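Local coordinates for ribosomal RNA processing protein 6 (Trypanosoma brucei brucei, PDB 4NLB), which probably degrades and trims RNA from the 3' end as the exosome-associated exoribonuclease of the RRP6 family, represented here by its catalytic core, at residues A[296-301]-A[355-360]; A[86-91]-A[139-144]. All coordinates share one frame; numbering follows the deposited sequence.

Contact 1 (A[296-301]-A[355-360]); sequences REIFNW and LQIVKD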
loop_
_atom_site.group_PDB
_atom_site.type_symbol
_atom_site.label_atom_id
_atom_site.label_comp_id
_atom_site.label_asym_id
_atom_site.label_seq_id
_atom_site.Cartn_x
_atom_site.Cartn_y
_atom_site.Cartn_z
ATOM N N ARG A 296 10.299 -11.913 23.569
ATOM C CA ARG A 296 10.658 -10.551 23.161
ATOM C C ARG A 296 11.897 -10.555 22.278
ATOM O O ARG A 296 11.871 -9.965 21.214
ATOM C CB ARG A 296 10.898 -9.675 24.417
ATOM C CG ARG A 296 11.436 -8.271 24.132
ATOM C CD ARG A 296 11.847 -7.514 25.389
ATOM N NE ARG A 296 13.130 -7.975 25.926
ATOM C CZ ARG A 296 13.307 -8.480 27.147
ATOM N NH1 ARG A 296 12.279 -8.589 27.984
ATOM N NH2 ARG A 296 14.511 -8.865 27.544
ATOM N N GLU A 297 12.980 -11.198 22.741
ATOM C CA GLU A 297 14.276 -11.239 22.072
ATOM C C GLU A 297 14.248 -11.905 20.707
ATOM O O GLU A 297 14.829 -11.348 19.767
ATOM C CB GLU A 297 15.335 -11.868 22.977
ATOM C CG GLU A 297 16.478 -10.931 23.324
ATOM C CD GLU A 297 16.117 -9.832 24.297
ATOM O OE1 GLU A 297 15.906 -10.139 25.492
ATOM O OE2 GLU A 297 16.034 -8.662 23.859
ATOM N N ILE A 298 13.563 -13.062 20.574
ATOM C CA ILE A 298 13.460 -13.749 19.280
ATOM C C ILE A 298 12.540 -12.948 18.317
ATOM O O ILE A 298 12.897 -12.814 17.146
ATOM C CB ILE A 298 13.134 -15.273 19.382
ATOM C CG1 ILE A 298 14.461 -16.058 19.176
ATOM C CG2 ILE A 298 12.115 -15.741 18.321
ATOM C CD1 ILE A 298 14.807 -16.975 20.173
ATOM N N PHE A 299 11.427 -12.358 18.811
ATOM C CA PHE A 299 10.548 -11.535 17.977
ATOM C C PHE A 299 11.339 -10.333 17.411
ATOM O O PHE A 299 11.160 -9.975 16.240
ATOM C CB PHE A 299 9.333 -11.042 18.778
ATOM C CG PHE A 299 8.338 -10.240 17.966
ATOM C CD1 PHE A 299 8.524 -8.874 17.753
ATOM C CD2 PHE A 299 7.203 -10.842 17.437
ATOM C CE1 PHE A 299 7.594 -8.130 17.014
ATOM C CE2 PHE A 299 6.283 -10.096 16.690
ATOM C CZ PHE A 299 6.477 -8.744 16.490
ATOM N N ASN A 300 12.210 -9.728 18.247
ATOM C CA ASN A 300 13.049 -8.595 17.884
ATOM C C ASN A 300 14.129 -9.035 16.915
ATOM O O ASN A 300 14.430 -8.288 15.965
ATOM C CB ASN A 300 13.616 -7.903 19.113
ATOM C CG ASN A 300 12.601 -7.142 19.947
ATOM O OD1 ASN A 300 11.424 -6.987 19.594
ATOM N ND2 ASN A 300 13.033 -6.658 21.103
ATOM N N TRP A 301 14.659 -10.277 17.097
ATOM C CA TRP A 301 15.628 -10.855 16.150
ATOM C C TRP A 301 14.945 -10.994 14.775
ATOM O O TRP A 301 15.517 -10.596 13.760
ATOM C CB TRP A 301 16.150 -12.246 16.595
ATOM C CG TRP A 301 17.000 -12.879 15.521
ATOM C CD1 TRP A 301 18.317 -12.628 15.276
ATOM C CD2 TRP A 301 16.535 -13.692 14.426
ATOM N NE1 TRP A 301 18.718 -13.289 14.138
ATOM C CE2 TRP A 301 17.640 -13.931 13.585
ATOM C CE3 TRP A 301 15.297 -14.282 14.098
ATOM C CZ2 TRP A 301 17.544 -14.720 12.429
ATOM C CZ3 TRP A 301 15.199 -15.052 12.947
ATOM C CH2 TRP A 301 16.315 -15.267 12.128
ATOM N N LEU A 355 19.822 -19.748 18.772
ATOM C CA LEU A 355 20.283 -20.636 19.828
ATOM C C LEU A 355 21.032 -19.828 20.884
ATOM O O LEU A 355 20.885 -20.100 22.072
ATOM C CB LEU A 355 21.180 -21.734 19.233
ATOM C CG LEU A 355 21.695 -22.828 20.176
ATOM C CD1 LEU A 355 20.574 -23.481 20.928
ATOM C CD2 LEU A 355 22.522 -23.867 19.407
ATOM N N GLN A 356 21.813 -18.819 20.458
ATOM C CA GLN A 356 22.531 -17.969 21.398
ATOM C C GLN A 356 21.563 -17.143 22.243
ATOM O O GLN A 356 21.831 -17.030 23.434
ATOM C CB GLN A 356 23.622 -17.122 20.724
ATOM C CG GLN A 356 24.742 -16.662 21.676
ATOM C CD GLN A 356 25.511 -17.766 22.408
ATOM O OE1 GLN A 356 25.788 -18.862 21.892
ATOM N NE2 GLN A 356 25.909 -17.472 23.633
ATOM N N ILE A 357 20.386 -16.689 21.679
ATOM C CA ILE A 357 19.323 -15.940 22.407
ATOM C C ILE A 357 18.748 -16.776 23.557
ATOM O O ILE A 357 18.579 -16.280 24.677
ATOM C CB ILE A 357 18.176 -15.421 21.470
ATOM C CG1 ILE A 357 18.666 -14.263 20.573
ATOM C CG2 ILE A 357 16.932 -14.992 22.299
ATOM C CD1 ILE A 357 18.017 -14.159 19.256
ATOM N N VAL A 358 18.431 -18.045 23.260
ATOM C CA VAL A 358 17.906 -18.997 24.231
ATOM C C VAL A 358 18.960 -19.268 25.310
ATOM O O VAL A 358 18.667 -19.076 26.490
ATOM C CB VAL A 358 17.402 -20.307 23.582
ATOM C CG1 VAL A 358 16.831 -21.237 24.649
ATOM C CG2 VAL A 358 16.364 -20.023 22.493
ATOM N N LYS A 359 20.190 -19.650 24.898
ATOM C CA LYS A 359 21.300 -19.930 25.802
ATOM C C LYS A 359 21.606 -18.736 26.689
ATOM O O LYS A 359 21.901 -18.922 27.869
ATOM C CB LYS A 359 22.561 -20.343 25.033
ATOM C CG LYS A 359 22.521 -21.740 24.445
ATOM C CD LYS A 359 23.801 -22.028 23.675
ATOM C CE LYS A 359 23.856 -23.447 23.172
ATOM N NZ LYS A 359 25.217 -23.801 22.698
ATOM N N ASP A 360 21.512 -17.514 26.146
ATOM C CA ASP A 360 21.794 -16.320 26.941
ATOM C C ASP A 360 20.691 -15.992 27.926
ATOM O O ASP A 360 20.996 -15.465 28.983
ATOM C CB ASP A 360 22.139 -15.114 26.058
ATOM C CG ASP A 360 23.517 -15.171 25.434
ATOM O OD1 ASP A 360 24.155 -16.249 25.490
ATOM O OD2 ASP A 360 23.950 -14.148 24.864
#

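Contact 2 (A[86-91]-A[139-144]); sequences VLLNET and FLQPNI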
loop_
_atom_site.group_PDB
_atom_site.type_symbol
_atom_site.label_atom_id
_atom_site.label_comp_id
_atom_site.label_asym_id
_atom_site.label_seq_id
_atom_site.Cartn_x
_atom_site.Cartn_y
_atom_site.Cartn_z
ATOM N N VAL A 86 -2.184 11.982 -21.931
ATOM C CA VAL A 86 -3.610 11.680 -22.047
ATOM C C VAL A 86 -4.345 12.187 -20.764
ATOM O O VAL A 86 -5.386 12.862 -20.876
ATOM C CB VAL A 86 -3.826 10.165 -22.333
ATOM C CG1 VAL A 86 -5.118 9.638 -21.749
ATOM C CG2 VAL A 86 -3.763 9.873 -23.824
ATOM N N LEU A 87 -3.762 11.932 -19.576
ATOM C CA LEU A 87 -4.357 12.318 -18.298
ATOM C C LEU A 87 -4.429 13.826 -18.071
ATOM O O LEU A 87 -5.399 14.284 -17.460
ATOM C CB LEU A 87 -3.658 11.623 -17.132
ATOM C CG LEU A 87 -3.623 10.071 -17.178
ATOM C CD1 LEU A 87 -2.847 9.492 -15.982
ATOM C CD2 LEU A 87 -5.030 9.468 -17.250
ATOM N N LEU A 88 -3.459 14.609 -18.624
ATOM C CA LEU A 88 -3.422 16.062 -18.454
ATOM C C LEU A 88 -4.540 16.818 -19.205
ATOM O O LEU A 88 -4.614 18.039 -19.091
ATOM C CB LEU A 88 -2.034 16.639 -18.798
ATOM C CG LEU A 88 -0.867 16.236 -17.868
ATOM C CD1 LEU A 88 0.484 16.517 -18.529
ATOM C CD2 LEU A 88 -0.963 16.904 -16.491
ATOM N N ASN A 89 -5.431 16.096 -19.918
ATOM C CA ASN A 89 -6.576 16.641 -20.650
ATOM C C ASN A 89 -7.910 16.350 -19.910
ATOM O O ASN A 89 -8.974 16.822 -20.329
ATOM C CB ASN A 89 -6.638 16.013 -22.051
ATOM C CG ASN A 89 -5.539 16.406 -23.007
ATOM O OD1 ASN A 89 -5.046 17.547 -23.027
ATOM N ND2 ASN A 89 -5.185 15.469 -23.875
ATOM N N GLU A 90 -7.854 15.558 -18.832
ATOM C CA GLU A 90 -9.027 15.164 -18.032
ATOM C C GLU A 90 -9.233 16.124 -16.870
ATOM O O GLU A 90 -8.293 16.821 -16.499
ATOM C CB GLU A 90 -8.879 13.706 -17.505
ATOM C CG GLU A 90 -8.442 12.662 -18.533
ATOM C CD GLU A 90 -9.197 12.570 -19.858
ATOM O OE1 GLU A 90 -8.537 12.333 -20.898
ATOM O OE2 GLU A 90 -10.443 12.707 -19.861
ATOM N N THR A 91 -10.477 16.202 -16.327
ATOM C CA THR A 91 -10.803 17.016 -15.142
ATOM C C THR A 91 -10.931 16.078 -13.907
ATOM O O THR A 91 -10.910 16.536 -12.766
ATOM C CB THR A 91 -11.990 17.974 -15.392
ATOM O OG1 THR A 91 -13.137 17.255 -15.813
ATOM C CG2 THR A 91 -11.686 19.047 -16.449
ATOM N N PHE A 139 -0.694 14.031 -10.776
ATOM C CA PHE A 139 -1.043 13.936 -9.352
ATOM C C PHE A 139 -0.987 15.290 -8.612
ATOM O O PHE A 139 -1.741 15.480 -7.664
ATOM C CB PHE A 139 -0.194 12.874 -8.657
ATOM C CG PHE A 139 -0.578 11.461 -9.016
ATOM C CD1 PHE A 139 -1.825 10.949 -8.668
ATOM C CD2 PHE A 139 0.325 10.617 -9.642
ATOM C CE1 PHE A 139 -2.187 9.637 -9.007
ATOM C CE2 PHE A 139 -0.030 9.284 -9.942
ATOM C CZ PHE A 139 -1.287 8.816 -9.638
ATOM N N LEU A 140 -0.141 16.236 -9.081
ATOM C CA LEU A 140 -0.016 17.576 -8.493
ATOM C C LEU A 140 -0.968 18.598 -9.103
ATOM O O LEU A 140 -1.166 19.670 -8.529
ATOM C CB LEU A 140 1.439 18.085 -8.551
ATOM C CG LEU A 140 2.464 17.238 -7.790
ATOM C CD1 LEU A 140 3.893 17.656 -8.143
ATOM C CD2 LEU A 140 2.194 17.244 -6.279
ATOM N N GLN A 141 -1.569 18.262 -10.246
ATOM C CA GLN A 141 -2.488 19.132 -10.981
ATOM C C GLN A 141 -3.744 19.512 -10.161
ATOM O O GLN A 141 -4.554 18.644 -9.883
ATOM C CB GLN A 141 -2.877 18.496 -12.326
ATOM C CG GLN A 141 -2.692 19.395 -13.548
ATOM C CD GLN A 141 -3.354 20.755 -13.466
ATOM O OE1 GLN A 141 -4.433 20.924 -12.904
ATOM N NE2 GLN A 141 -2.750 21.754 -14.091
ATOM N N PRO A 142 -3.942 20.800 -9.796
ATOM C CA PRO A 142 -5.133 21.168 -9.012
ATOM C C PRO A 142 -6.462 21.027 -9.754
ATOM O O PRO A 142 -7.481 20.807 -9.116
ATOM C CB PRO A 142 -4.851 22.616 -8.604
ATOM C CG PRO A 142 -3.935 23.125 -9.623
ATOM C CD PRO A 142 -3.092 21.985 -10.067
ATOM N N ASN A 143 -6.450 21.147 -11.099
ATOM C CA ASN A 143 -7.631 21.044 -11.960
ATOM C C ASN A 143 -8.000 19.600 -12.309
ATOM O O ASN A 143 -8.969 19.367 -13.034
ATOM C CB ASN A 143 -7.480 21.911 -13.229
ATOM C CG ASN A 143 -8.810 22.318 -13.837
ATOM O OD1 ASN A 143 -9.849 22.368 -13.168
ATOM N ND2 ASN A 143 -8.817 22.601 -15.126
ATOM N N ILE A 144 -7.232 18.632 -11.814
ATOM C CA ILE A 144 -7.554 17.231 -12.055
ATOM C C ILE A 144 -7.924 16.620 -10.732
ATOM O O ILE A 144 -7.084 16.599 -9.836
ATOM C CB ILE A 144 -6.433 16.421 -12.786
ATOM C CG1 ILE A 144 -5.912 17.164 -14.055
ATOM C CG2 ILE A 144 -6.949 15.002 -13.138
ATOM C CD1 ILE A 144 -4.747 16.466 -14.819
#

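Contact 1 (A[296-301]-A[355-360])
Ile357 reaches across from its helix into the angle between Glu297, Ile298 and Trp301, and its two branches divide the work. CG2 lies 3.6 Å from CB of Glu297 and also packs on CD1 of Ile298. The other branch runs toward Trp301, where CD1 of Ile357 lies 3.8 Å from CB of Trp301, the two side chains crossing at about a right angle. This spread follows from chi1 of Ile357 (-71°), which sets CG2 anti to the backbone N and CG1 anti to the carbonyl carbon. Beta-branched isoleucine suits the place because one residue can fill two directions at once. Ile298 turns CD1 in to meet CG2 of Val358 at 4.1 Å, extending the apolar seam inward. Glu297 lends its aliphatic CB to the seam while its carboxylate bends away, a good compromise at a partly exposed margin; there OE1 forms a salt bridge with NH2 of Arg296 at 2.8 Å, although the hydrogen bond within it is weak. Behind the first shell, Val322 and Ile325 of helix 319-328 pack on Ile298, and Leu354 touches both Ile298 and Trp301. No hydrogen bond links the segments, whose axes approach to 10.0 Å at 159°. Such side-chain packing between nearly antiparallel helices is characteristic of the all-helical HRDC domain, here joining helices 289-309 and 351-364.

Contact 2 (A[86-91]-A[139-144])
In the RNase H-like 3'-5' exonuclease domain, two loops that lead into neighbouring parallel strands, 92-100 and 145-148, meet just before the strands begin, with Ile144 packed against Leu87, Leu88, Glu90 and Thr91. Its side chain lies along the backbone of the turn that ends helix 77-87. CG1 of Ile144 sits 3.4 Å from the carbonyl O of Glu90, and CD1 reaches farther, to 3.5 Å from O of Leu87. CD1 also meets the side chain of Leu88, 4.2 Å from its CD2, the two chains crossing at about a right angle. With chi1 at -49°, CG1 of Ile144 is anti to its own carbonyl carbon and CG2 is anti to the backbone N, directing the longer branch into the turn. A branched apolar residue fits here, since it can cover a peptide surface while remaining buried.

The turn itself is type I, from Leu87 to Glu90, closed by Glu90 N to Leu87 O at 3.1 Å. In the other segment, a second type I turn runs from Gln141 to Ile144. Its backbone closure is weak, but Gln141 folds back so that OE1 accepts from N of Asn143 at 2.7 Å, with the donor nearly in line with the side-chain C=O. Glutamine is apt here: its amide reaches the turn while its CG touches CD2 of Leu88. Between the segments, CA of Ile144 makes a CH...O contact of 3.5 Å to O of Thr91. Beyond them, Thr91 and Val145 share backbone hydrogen bonding, and Leu87 packs on Val138 and Ile114. The arrangement is that of adjacent helix-to-strand connections in an alpha/beta fold, entering a mixed sheet side by side.

Contact 2 comes first along the chain and closes before contact 1 opens, so the two are in series rather than nested. They lie on opposite sides of the chain's centre, with their own centres about 52 Å apart and their nearest atoms about 32 Å apart, and they share no helix, strand or sheet. Residues 86-91 and 139-144 belong to the exonuclease domain, where the chain enters two adjacent inner strands, 92-100 and 145-148, of its mixed sheet, whereas 296-301 and 355-360 belong to the helical HRDC domain. Each contact therefore closes a loop of sequence within one domain: strand and loop with almost no helix in contact 2, mostly helix in contact 1. Together they reflect the two-domain build of this catalytic core.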